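Local coordinates for 3-deoxy-D-manno-octulosonate 8-phosphate phosphatase KdsC (Haemophilus influenzae, PDB 4HGP), which hydrolyses 3-deoxy-D-manno-octulosonate 8-phosphate to 3-deoxy-D-manno-octulosonate and inorganic phosphate, a magnesium-dependent step of lipopolysaccharide biosynthesis, at residues 42-47 with 70-75; 8-13 with 53-58; 12-17 with 102-107; 19-24 with 143-148. All coordinates share one frame; numbering follows the deposited sequence.

Contact 1: 42-47 with 70-75; sequences LGIKML and ADLGIK. With KDO (3-deoxy-alpha-D-manno-oct-2-ulopyranosonic acid), chain D.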
# COMPACT_ATOMS: atom_id res chain seq x y z
N LEU A 42 -12.93 -2.44 -14.83
CA LEU A 42 -13.22 -3.15 -16.06
C LEU A 42 -14.31 -4.19 -15.84
O LEU A 42 -15.13 -4.40 -16.71
CB LEU A 42 -11.98 -3.81 -16.64
CG LEU A 42 -12.17 -4.14 -18.12
CD1 LEU A 42 -12.64 -2.92 -18.90
CD2 LEU A 42 -10.89 -4.69 -18.72
N GLY A 43 -14.31 -4.82 -14.67
CA GLY A 43 -15.33 -5.80 -14.33
C GLY A 43 -16.70 -5.15 -14.25
O GLY A 43 -17.71 -5.73 -14.66
N ILE A 44 -16.73 -3.93 -13.71
CA ILE A 44 -17.97 -3.15 -13.60
C ILE A 44 -18.56 -2.87 -14.98
O ILE A 44 -19.76 -3.03 -15.19
CB ILE A 44 -17.74 -1.83 -12.81
CG1 ILE A 44 -17.72 -2.12 -11.31
CG2 ILE A 44 -18.84 -0.82 -13.13
CD1 ILE A 44 -17.21 -0.97 -10.46
N LYS A 45 -17.71 -2.47 -15.92
CA LYS A 45 -18.13 -2.19 -17.29
C LYS A 45 -18.59 -3.44 -18.02
O LYS A 45 -19.50 -3.37 -18.85
CB LYS A 45 -16.99 -1.53 -18.08
CG LYS A 45 -16.51 -0.20 -17.51
CD LYS A 45 -17.66 0.77 -17.29
CE LYS A 45 -18.39 1.10 -18.59
NZ LYS A 45 -19.36 2.21 -18.40
N MET A 46 -17.93 -4.56 -17.73
CA MET A 46 -18.27 -5.85 -18.33
C MET A 46 -19.64 -6.35 -17.90
O MET A 46 -20.41 -6.86 -18.72
CB MET A 46 -17.20 -6.89 -17.99
CG MET A 46 -15.88 -6.68 -18.71
SD MET A 46 -14.59 -7.82 -18.20
CE MET A 46 -13.29 -7.44 -19.35
N LEU A 47 -19.96 -6.20 -16.62
CA LEU A 47 -21.26 -6.58 -16.09
C LEU A 47 -22.37 -5.77 -16.75
O LEU A 47 -23.36 -6.32 -17.23
CB LEU A 47 -21.31 -6.38 -14.58
CG LEU A 47 -20.59 -7.36 -13.66
CD1 LEU A 47 -20.56 -6.80 -12.24
CD2 LEU A 47 -21.27 -8.71 -13.67
N ALA A 70 -19.35 8.42 -11.39
CA ALA A 70 -19.57 9.03 -12.71
C ALA A 70 -18.63 8.49 -13.77
O ALA A 70 -19.03 8.24 -14.91
CB ALA A 70 -19.44 10.56 -12.63
N ASP A 71 -17.36 8.31 -13.40
CA ASP A 71 -16.37 7.78 -14.33
C ASP A 71 -16.78 6.40 -14.85
O ASP A 71 -16.55 6.07 -16.02
CB ASP A 71 -14.98 7.73 -13.68
CG ASP A 71 -14.25 9.07 -13.74
OD1 ASP A 71 -14.91 10.12 -13.86
OD2 ASP A 71 -13.01 9.07 -13.65
N LEU A 72 -17.42 5.61 -14.00
CA LEU A 72 -17.76 4.24 -14.36
C LEU A 72 -19.11 4.10 -15.05
O LEU A 72 -19.44 3.02 -15.54
CB LEU A 72 -17.72 3.35 -13.12
CG LEU A 72 -16.34 3.17 -12.49
CD1 LEU A 72 -16.44 2.37 -11.19
CD2 LEU A 72 -15.39 2.51 -13.46
N GLY A 73 -19.89 5.17 -15.09
CA GLY A 73 -21.20 5.11 -15.72
C GLY A 73 -22.23 4.46 -14.83
O GLY A 73 -23.26 3.96 -15.30
N ILE A 74 -21.96 4.45 -13.53
CA ILE A 74 -22.90 3.88 -12.56
C ILE A 74 -24.02 4.88 -12.26
O ILE A 74 -23.76 6.05 -11.97
CB ILE A 74 -22.17 3.48 -11.25
CG1 ILE A 74 -21.12 2.40 -11.54
CG2 ILE A 74 -23.17 3.00 -10.21
CD1 ILE A 74 -20.32 1.96 -10.34
N LYS A 75 -25.27 4.41 -12.33
CA LYS A 75 -26.44 5.27 -12.24
C LYS A 75 -27.14 5.20 -10.88
O LYS A 75 -27.57 6.22 -10.33
CB LYS A 75 -27.44 4.88 -13.34
CG LYS A 75 -28.22 6.03 -13.93
CD LYS A 75 -29.73 5.90 -13.68
CE LYS A 75 -30.10 6.39 -12.29
NZ LYS A 75 -31.54 6.78 -12.18
C1 KDO D . -10.99 1.74 -14.55
O1A KDO D . -10.98 3.00 -14.51
O1B KDO D . -10.96 1.09 -13.48
C2 KDO D . -11.01 1.02 -15.85
O2 KDO D . -10.95 -0.44 -15.55
C3 KDO D . -12.01 1.25 -16.43
C4 KDO D . -12.10 0.95 -17.67
O4 KDO D . -12.92 2.06 -18.30
C5 KDO D . -10.87 0.90 -18.50
O5 KDO D . -10.76 2.15 -19.00
C6 KDO D . -9.44 0.43 -17.88
O6 KDO D . -9.80 1.38 -16.68
C7 KDO D . -8.35 0.75 -18.48
O7 KDO D . -8.53 1.98 -19.22
C8 KDO D . -7.86 -0.40 -19.44
O8 KDO D . -6.53 -0.37 -19.84

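Contact 2: 8-13 with 53-58; sequences IKFVIT and QVAVLS. With VN4 (oxido(dioxo)vanadium), chain C.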
# COMPACT_ATOMS: atom_id res chain seq x y z
N ILE A 8 -28.53 -13.75 -11.81
CA ILE A 8 -28.19 -12.41 -11.34
C ILE A 8 -28.31 -11.38 -12.46
O ILE A 8 -27.73 -11.53 -13.54
CB ILE A 8 -26.78 -12.35 -10.71
CG1 ILE A 8 -26.69 -13.29 -9.50
CG2 ILE A 8 -26.46 -10.92 -10.29
CD1 ILE A 8 -27.87 -13.19 -8.55
N LYS A 9 -29.09 -10.33 -12.19
CA LYS A 9 -29.30 -9.25 -13.13
C LYS A 9 -28.88 -7.92 -12.51
O LYS A 9 -28.92 -6.87 -13.16
CB LYS A 9 -30.78 -9.19 -13.52
CG LYS A 9 -31.33 -10.49 -14.07
CD LYS A 9 -30.80 -10.75 -15.48
CE LYS A 9 -31.26 -9.66 -16.42
NZ LYS A 9 -30.64 -9.81 -17.75
N PHE A 10 -28.47 -7.95 -11.25
CA PHE A 10 -28.19 -6.73 -10.51
C PHE A 10 -27.15 -6.99 -9.43
O PHE A 10 -27.29 -7.94 -8.66
CB PHE A 10 -29.48 -6.21 -9.88
CG PHE A 10 -29.37 -4.82 -9.31
CD1 PHE A 10 -28.50 -3.89 -9.84
CD2 PHE A 10 -30.16 -4.45 -8.23
CE1 PHE A 10 -28.40 -2.61 -9.31
CE2 PHE A 10 -30.08 -3.18 -7.69
CZ PHE A 10 -29.20 -2.26 -8.23
N VAL A 11 -26.12 -6.16 -9.38
CA VAL A 11 -25.08 -6.26 -8.36
C VAL A 11 -24.96 -4.96 -7.57
O VAL A 11 -24.76 -3.89 -8.15
CB VAL A 11 -23.70 -6.57 -8.97
CG1 VAL A 11 -22.65 -6.60 -7.88
CG2 VAL A 11 -23.72 -7.89 -9.74
N ILE A 12 -25.08 -5.06 -6.25
CA ILE A 12 -24.86 -3.92 -5.37
C ILE A 12 -23.55 -4.09 -4.60
O ILE A 12 -23.31 -5.14 -4.00
CB ILE A 12 -26.02 -3.76 -4.38
CG1 ILE A 12 -27.35 -3.67 -5.14
CG2 ILE A 12 -25.78 -2.56 -3.48
CD1 ILE A 12 -28.57 -3.60 -4.23
N THR A 13 -22.70 -3.08 -4.63
CA THR A 13 -21.41 -3.18 -3.96
C THR A 13 -21.19 -2.10 -2.90
O THR A 13 -21.52 -0.94 -3.09
CB THR A 13 -20.24 -3.19 -4.97
OG1 THR A 13 -19.01 -3.45 -4.28
CG2 THR A 13 -20.15 -1.87 -5.74
N GLN A 53 -26.98 -4.76 -14.20
CA GLN A 53 -26.81 -3.42 -13.67
C GLN A 53 -25.90 -3.45 -12.45
O GLN A 53 -25.80 -4.47 -11.77
CB GLN A 53 -28.16 -2.80 -13.31
CG GLN A 53 -29.13 -2.75 -14.48
CD GLN A 53 -30.47 -2.15 -14.09
OE1 GLN A 53 -30.56 -0.95 -13.83
NE2 GLN A 53 -31.50 -2.98 -14.04
N VAL A 54 -25.25 -2.33 -12.17
CA VAL A 54 -24.36 -2.25 -11.01
C VAL A 54 -24.78 -1.06 -10.13
O VAL A 54 -25.04 0.03 -10.64
CB VAL A 54 -22.87 -2.12 -11.45
CG1 VAL A 54 -21.96 -1.98 -10.24
CG2 VAL A 54 -22.45 -3.31 -12.31
N ALA A 55 -24.85 -1.27 -8.83
CA ALA A 55 -25.16 -0.19 -7.90
C ALA A 55 -24.17 -0.11 -6.75
O ALA A 55 -23.55 -1.11 -6.37
CB ALA A 55 -26.59 -0.31 -7.38
N VAL A 56 -24.02 1.08 -6.20
CA VAL A 56 -23.12 1.31 -5.10
C VAL A 56 -23.91 1.67 -3.85
O VAL A 56 -24.84 2.46 -3.91
CB VAL A 56 -22.13 2.42 -5.44
CG1 VAL A 56 -21.32 2.80 -4.22
CG2 VAL A 56 -21.23 1.97 -6.56
N LEU A 57 -23.55 1.05 -2.73
CA LEU A 57 -24.18 1.32 -1.45
C LEU A 57 -23.10 1.50 -0.38
O LEU A 57 -22.41 0.55 -0.03
CB LEU A 57 -25.12 0.17 -1.07
CG LEU A 57 -25.94 0.31 0.22
CD1 LEU A 57 -26.69 1.64 0.24
CD2 LEU A 57 -26.90 -0.86 0.34
N SER A 58 -22.97 2.73 0.12
CA SER A 58 -21.89 3.07 1.05
C SER A 58 -22.40 3.86 2.25
O SER A 58 -23.27 4.72 2.11
CB SER A 58 -20.81 3.88 0.32
OG SER A 58 -19.76 4.25 1.20
V VN4 C . -18.83 0.97 3.10
O1 VN4 C . -18.44 2.01 1.34
O2 VN4 C . -17.41 -0.26 4.00
O3 VN4 C . -20.79 0.98 3.81
O HOH W 1 -30.63 -5.98 -15.25

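Contact 3: 12-17 with 102-107; sequences ITDVDG and TAYIGD. With MG (magnesium ion), chain B; VN4 (oxido(dioxo)vanadium), chain C.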
# COMPACT_ATOMS: atom_id res chain seq x y z
N ILE A 12 -25.08 -5.06 -6.25
CA ILE A 12 -24.86 -3.92 -5.37
C ILE A 12 -23.55 -4.09 -4.60
O ILE A 12 -23.31 -5.14 -4.00
CB ILE A 12 -26.02 -3.76 -4.38
CG1 ILE A 12 -27.35 -3.67 -5.14
CG2 ILE A 12 -25.78 -2.56 -3.48
CD1 ILE A 12 -28.57 -3.60 -4.23
N THR A 13 -22.70 -3.08 -4.63
CA THR A 13 -21.41 -3.18 -3.96
C THR A 13 -21.19 -2.10 -2.90
O THR A 13 -21.52 -0.94 -3.09
CB THR A 13 -20.24 -3.19 -4.97
OG1 THR A 13 -19.01 -3.45 -4.28
CG2 THR A 13 -20.15 -1.87 -5.74
N ASP A 14 -20.62 -2.53 -1.79
CA ASP A 14 -20.10 -1.62 -0.79
C ASP A 14 -18.78 -1.03 -1.32
O ASP A 14 -18.18 -1.59 -2.24
CB ASP A 14 -19.85 -2.40 0.49
CG ASP A 14 -19.15 -1.58 1.52
OD1 ASP A 14 -19.61 -0.45 1.76
OD2 ASP A 14 -18.11 -2.04 2.04
N VAL A 15 -18.33 0.09 -0.77
CA VAL A 15 -17.11 0.72 -1.28
C VAL A 15 -15.88 0.46 -0.42
O VAL A 15 -14.90 -0.15 -0.88
CB VAL A 15 -17.27 2.23 -1.44
CG1 VAL A 15 -16.01 2.84 -2.05
CG2 VAL A 15 -18.51 2.54 -2.25
N ASP A 16 -15.91 0.95 0.81
CA ASP A 16 -14.73 0.87 1.65
C ASP A 16 -14.50 -0.57 2.07
O ASP A 16 -15.38 -1.20 2.68
CB ASP A 16 -14.84 1.80 2.86
CG ASP A 16 -15.17 3.23 2.48
OD1 ASP A 16 -14.34 3.87 1.79
OD2 ASP A 16 -16.26 3.73 2.86
N GLY A 17 -13.33 -1.09 1.72
CA GLY A 17 -12.96 -2.45 2.06
C GLY A 17 -13.43 -3.48 1.05
O GLY A 17 -13.22 -4.69 1.22
N THR A 102 -30.59 -10.42 -7.34
CA THR A 102 -29.63 -9.43 -6.84
C THR A 102 -28.49 -10.04 -6.03
O THR A 102 -28.71 -10.87 -5.15
CB THR A 102 -30.32 -8.35 -5.97
OG1 THR A 102 -31.42 -7.77 -6.68
CG2 THR A 102 -29.33 -7.25 -5.59
N ALA A 103 -27.26 -9.60 -6.32
CA ALA A 103 -26.07 -10.01 -5.58
C ALA A 103 -25.43 -8.82 -4.86
O ALA A 103 -25.38 -7.72 -5.40
CB ALA A 103 -25.07 -10.66 -6.50
N TYR A 104 -24.94 -9.05 -3.64
CA TYR A 104 -24.32 -7.99 -2.85
C TYR A 104 -22.94 -8.45 -2.39
O TYR A 104 -22.76 -9.60 -2.02
CB TYR A 104 -25.17 -7.64 -1.62
CG TYR A 104 -24.64 -6.45 -0.81
CD1 TYR A 104 -25.06 -5.16 -1.10
CD2 TYR A 104 -23.72 -6.63 0.22
CE1 TYR A 104 -24.59 -4.07 -0.37
CE2 TYR A 104 -23.24 -5.55 0.94
CZ TYR A 104 -23.68 -4.27 0.64
OH TYR A 104 -23.22 -3.17 1.34
N ILE A 105 -21.99 -7.53 -2.40
CA ILE A 105 -20.64 -7.84 -1.93
C ILE A 105 -20.21 -6.83 -0.85
O ILE A 105 -20.26 -5.61 -1.08
CB ILE A 105 -19.66 -7.90 -3.11
CG1 ILE A 105 -18.22 -8.11 -2.63
CG2 ILE A 105 -19.79 -6.66 -3.97
CD1 ILE A 105 -17.23 -8.34 -3.75
N GLY A 106 -19.81 -7.33 0.31
CA GLY A 106 -19.46 -6.48 1.45
C GLY A 106 -18.24 -6.97 2.21
O GLY A 106 -17.63 -7.95 1.82
N ASP A 107 -17.89 -6.30 3.31
CA ASP A 107 -16.73 -6.71 4.10
C ASP A 107 -16.87 -6.57 5.61
O ASP A 107 -15.96 -6.97 6.35
CB ASP A 107 -15.49 -5.91 3.69
CG ASP A 107 -15.51 -4.50 4.26
OD1 ASP A 107 -16.26 -3.67 3.72
OD2 ASP A 107 -14.78 -4.22 5.24
MG MG B . -17.06 -1.84 3.75
V VN4 C . -18.83 0.97 3.10
O1 VN4 C . -18.44 2.01 1.34
O2 VN4 C . -17.41 -0.26 4.00
O3 VN4 C . -20.79 0.98 3.81
O HOH W 2 -15.94 -1.51 5.46
O HOH W 3 -18.72 -2.35 4.87

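Contact 4: 19-24 with 143-148; sequences LTDGQL and GGKGAF. With KDO (3-deoxy-alpha-D-manno-oct-2-ulopyranosonic acid), chain E.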
# COMPACT_ATOMS: atom_id res chain seq x y z
N LEU A 19 -14.29 -2.17 -2.81
CA LEU A 19 -13.74 -1.49 -3.97
C LEU A 19 -12.42 -0.83 -3.58
O LEU A 19 -11.61 -0.50 -4.43
CB LEU A 19 -14.73 -0.46 -4.52
CG LEU A 19 -16.07 -1.00 -5.02
CD1 LEU A 19 -16.92 0.12 -5.58
CD2 LEU A 19 -15.87 -2.08 -6.07
N THR A 20 -12.23 -0.63 -2.28
CA THR A 20 -10.95 -0.17 -1.73
C THR A 20 -10.45 -1.23 -0.76
O THR A 20 -11.14 -2.21 -0.52
CB THR A 20 -11.10 1.17 -0.98
OG1 THR A 20 -11.79 0.95 0.26
CG2 THR A 20 -11.84 2.19 -1.81
N ASP A 21 -9.24 -1.04 -0.22
CA ASP A 21 -8.67 -1.98 0.75
C ASP A 21 -8.98 -1.60 2.21
O ASP A 21 -8.39 -2.14 3.14
CB ASP A 21 -7.16 -2.16 0.54
CG ASP A 21 -6.34 -0.96 0.99
OD1 ASP A 21 -6.93 0.10 1.25
OD2 ASP A 21 -5.09 -1.08 1.08
N GLY A 22 -9.90 -0.66 2.40
CA GLY A 22 -10.31 -0.26 3.73
C GLY A 22 -9.66 1.02 4.22
O GLY A 22 -10.09 1.59 5.23
N GLN A 23 -8.61 1.45 3.52
CA GLN A 23 -7.89 2.66 3.92
C GLN A 23 -8.67 3.92 3.61
O GLN A 23 -9.19 4.09 2.51
CB GLN A 23 -6.52 2.74 3.24
CG GLN A 23 -5.47 1.82 3.83
CD GLN A 23 -4.11 1.99 3.17
OE1 GLN A 23 -3.26 2.74 3.65
NE2 GLN A 23 -3.90 1.28 2.07
N LEU A 24 -8.73 4.81 4.59
CA LEU A 24 -9.32 6.13 4.38
C LEU A 24 -8.18 7.15 4.44
O LEU A 24 -7.52 7.31 5.48
CB LEU A 24 -10.41 6.42 5.42
CG LEU A 24 -11.59 5.42 5.47
CD1 LEU A 24 -12.32 5.47 6.80
CD2 LEU A 24 -12.56 5.62 4.33
N GLY A 143 -10.12 -7.21 -0.40
CA GLY A 143 -10.81 -6.01 -0.83
C GLY A 143 -9.86 -5.00 -1.46
O GLY A 143 -8.73 -4.85 -1.02
N GLY A 144 -10.31 -4.33 -2.52
CA GLY A 144 -9.47 -3.35 -3.20
C GLY A 144 -8.35 -3.94 -4.03
O GLY A 144 -7.51 -3.21 -4.56
N LYS A 145 -8.32 -5.27 -4.14
CA LYS A 145 -7.28 -5.94 -4.91
C LYS A 145 -7.85 -6.74 -6.08
O LYS A 145 -7.15 -7.55 -6.68
CB LYS A 145 -6.46 -6.84 -3.99
CG LYS A 145 -5.83 -6.14 -2.79
CD LYS A 145 -4.80 -5.10 -3.21
CE LYS A 145 -4.23 -4.38 -1.99
NZ LYS A 145 -3.59 -3.08 -2.34
N GLY A 146 -9.11 -6.52 -6.42
CA GLY A 146 -9.72 -7.24 -7.52
C GLY A 146 -10.82 -8.17 -7.05
O GLY A 146 -11.24 -9.06 -7.79
N ALA A 147 -11.26 -7.98 -5.81
CA ALA A 147 -12.31 -8.80 -5.22
C ALA A 147 -13.60 -8.66 -6.02
O ALA A 147 -14.29 -9.65 -6.26
CB ALA A 147 -12.53 -8.43 -3.77
N PHE A 148 -13.92 -7.45 -6.45
CA PHE A 148 -15.11 -7.25 -7.26
C PHE A 148 -14.95 -7.98 -8.60
O PHE A 148 -15.83 -8.72 -9.02
CB PHE A 148 -15.40 -5.76 -7.49
CG PHE A 148 -16.69 -5.50 -8.21
CD1 PHE A 148 -16.77 -5.59 -9.59
CD2 PHE A 148 -17.83 -5.13 -7.51
CE1 PHE A 148 -17.96 -5.36 -10.26
CE2 PHE A 148 -19.03 -4.89 -8.17
CZ PHE A 148 -19.09 -5.00 -9.55
C1 KDO E . -14.86 5.03 9.44
O1A KDO E . -14.83 6.22 9.03
O1B KDO E . -13.79 4.42 9.66
C2 KDO E . -16.17 4.34 9.67
O2 KDO E . -15.86 2.95 10.09
C3 KDO E . -16.77 4.88 10.52
C4 KDO E . -18.01 4.60 10.67
O4 KDO E . -18.67 5.91 11.07
C5 KDO E . -18.80 4.15 9.50
O5 KDO E . -19.31 5.29 8.98
C6 KDO E . -18.14 3.25 8.32
O6 KDO E . -16.96 4.28 8.38
C7 KDO E . -18.71 3.18 7.17
O7 KDO E . -19.46 4.40 6.92
C8 KDO E . -19.65 1.93 7.05
O8 KDO E . -20.02 1.51 5.78

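Contact 1: 42-47 with 70-75
Helix 38-49 packs against the C-terminal turn of helix 63-72 here, where I44 and K45 of the first meet L72, G73 and I74 of the second. The two helices flank strand 53-57 in the chain, one leading into it and the other following it. The apolar half of the contact is made by methyl groups: CD1 of I44 lies 3.5 Å from CD1 of L72, the two side chains crossing at about a right angle. The branch methyl CG2 of I44 turns to the other neighbour and approaches CD1 of I74 at 4.2 Å. I44 also leans on F148 of helix 147-158, while I74 rests on V56 of the sheet.

The polar half is one bond. The K45 side chain reaches over to the other segment, bending at both chi2 (-52°) and chi3 (-61°), which folds NZ round to the carbonyl O of L72 at 3.0 Å. The donor stands above the carbonyl plane, 51° out of it, and so misses the lone-pair directions. That carbonyl lies in the final turn, just before the main chain turns away through G73, whose positive phi is readily taken up by glycine. A lysine ammonium at this end would probably be favoured by the helix dipole. Beside the contact, the backbone N of L42 comes within 2.9 Å of O2 of a bound KDO, to which R68 is hydrogen-bonded; K45 is itself a likely substrate-binding residue. The turn at G73 is a Schellman motif closing helix 63-72.

Contact 2: 8-13 with 53-58
The ring of F10 lies across the start of strand 53-57, with CZ 3.4 Å from CB of A55 and CD1 3.7 Å from CB of Q53. With CG anti to the backbone N (chi1 -169°), the ring swings toward the neighbouring strand and brings the carbonyl O of Q53 to its edge, near the ring plane; the plane of the Q53 side-chain amide is turned 37° from that of the ring. Farther along this face, I12 sends CG2 to CB of L57 at 3.7 Å, and helix 84-95 covers F10 and L57. Strands 10-13 and 53-57 are parallel neighbours in the Rossmann-like sheet of the HAD fold. Their bonds alternate along the pair, from Q53 N to K9 O through to L57 N to T13 O; the shortest, A55 N to V11 O, measures 2.7 Å. On the face bearing V11, T13, V54 and V56, T13 and V56 lie side by side and point the same way, their CG2 atoms 4.1 Å apart. F148 of helix 147-158 packs over V11 and T13. At the entry end, K9 NZ pairs with D51 and Q53 NE2 bonds to A95 O; at the exit, S58 OG stands 2.6 Å from O1 of the bound vanadate.

Contact 3: 12-17 with 102-107
Strand 10-13 runs parallel to strand 102-106, joined by alternating bonds from I12 N to A103 O (2.8 Å), I105 N to I12 O and D14 N to I105 O, the last almost straight at 174°. Beside this pairing, I12 sets CG2 3.6 Å from CD1 of Y104, the two side chains crossing at a slant, while OG1 of T13 lies alongside CG2 of I105 on the other face. Y104 OH approaches CB of D14 and bonds to D111 and K84.

Past the strand ends the carboxylates converge on magnesium. D14 OD2 and D107 OD1 each bind it at 2.0 Å, and the main-chain O of D16 adds a third protein ligand. Two waters bind as well, and O2 of the vanadate lies in the sixth position, though at a distance too short to be trusted. CG of D14 stands anti to its own N (chi1 173°), which carries the carboxylate to the site; there OD2 takes the metal and OD1 reaches vanadium at 2.1 Å. O1 of the vanadate receives N-H groups from V15 and D16, the latter at 2.8 Å. D107 OD2 is paired with R39 of the third subunit, and D16 OD1 with K34.

D14 and D16 match the HAD signature DxDx(T/V). With D14 OD1 bound to vanadium, the arrangement is consistent with the family mechanism, in which the first aspartate attacks phosphorus while magnesium offsets the gathered negative charge.

Contact 4: 19-24 with 143-148
L19 begins the link from the catalytic loop of this HAD phosphatase to strand 23-27, the first strand of its two-stranded antiparallel sheet, and packs on F148 at the start of helix 147-158. Its CD2 comes 3.9 Å from CD2 of the F148 ring and 4.0 Å from CB of F148, the two side chains lying side by side and pointing the same way. Both also touch T13 of the central strand.

T20 follows, its backbone pressed on the glycine pair G143 and G144: CA of T20 is 3.8 Å from CA of G144. G144, at positive phi and without a side chain, lets the two backbones come this close. CB of T20 points away from 143-148, and OG1 accepts from G22 N in an ST turn and also bonds to G17 N, tying the link back to the metal-binding loop.

D21 sets its CA 3.4 Å from the carbonyl O of G143 in a CA-H...O contact. Its carboxylate sits between the backbone N and carbonyl carbon (chi1 73°), from where OD1 accepts Q23 N at 3.1 Å, an Asx turn, the donor coming from above the carboxylate plane. K145 NZ stays beyond salt-bridge range, 4.2 Å from OD2 of D21. The extended Q23 side chain places NE2 2.8 Å from OD2 of D21, on its syn lone pair. Q23 and L24 enter the strand and pair antiparallel with a strand of the third subunit, carrying the sheet across the interface. L24 ends the segment with CD1 3.4 Å from O1B of a bound KDO.

How the contacts relate
Contacts 2 and 3 share I12 and T13: strand 10-13 sits between 53-57 and 102-106 in the parallel sheet. The centres of contacts 2 and 3 are about 8 Å apart, and both reach the vanadate. Contact 1 lies about 10 Å from contact 2, centre to centre, joining the helices that precede and follow strand 53-57, so I44, L47 and I74 pack on V54 and V56. Contact 4, about 10 Å from contact 3 between centres, continues the chain beyond the magnesium loop. F148 of contact 4 touches V11, T13, V54, I44 and L47, linking contacts 1, 2 and 4. Along the chain, contact 1 is nested within the loops closed by contacts 3 and 4. Contacts 3 and 4 also meet the third subunit, placing the active site at a tetramer interface.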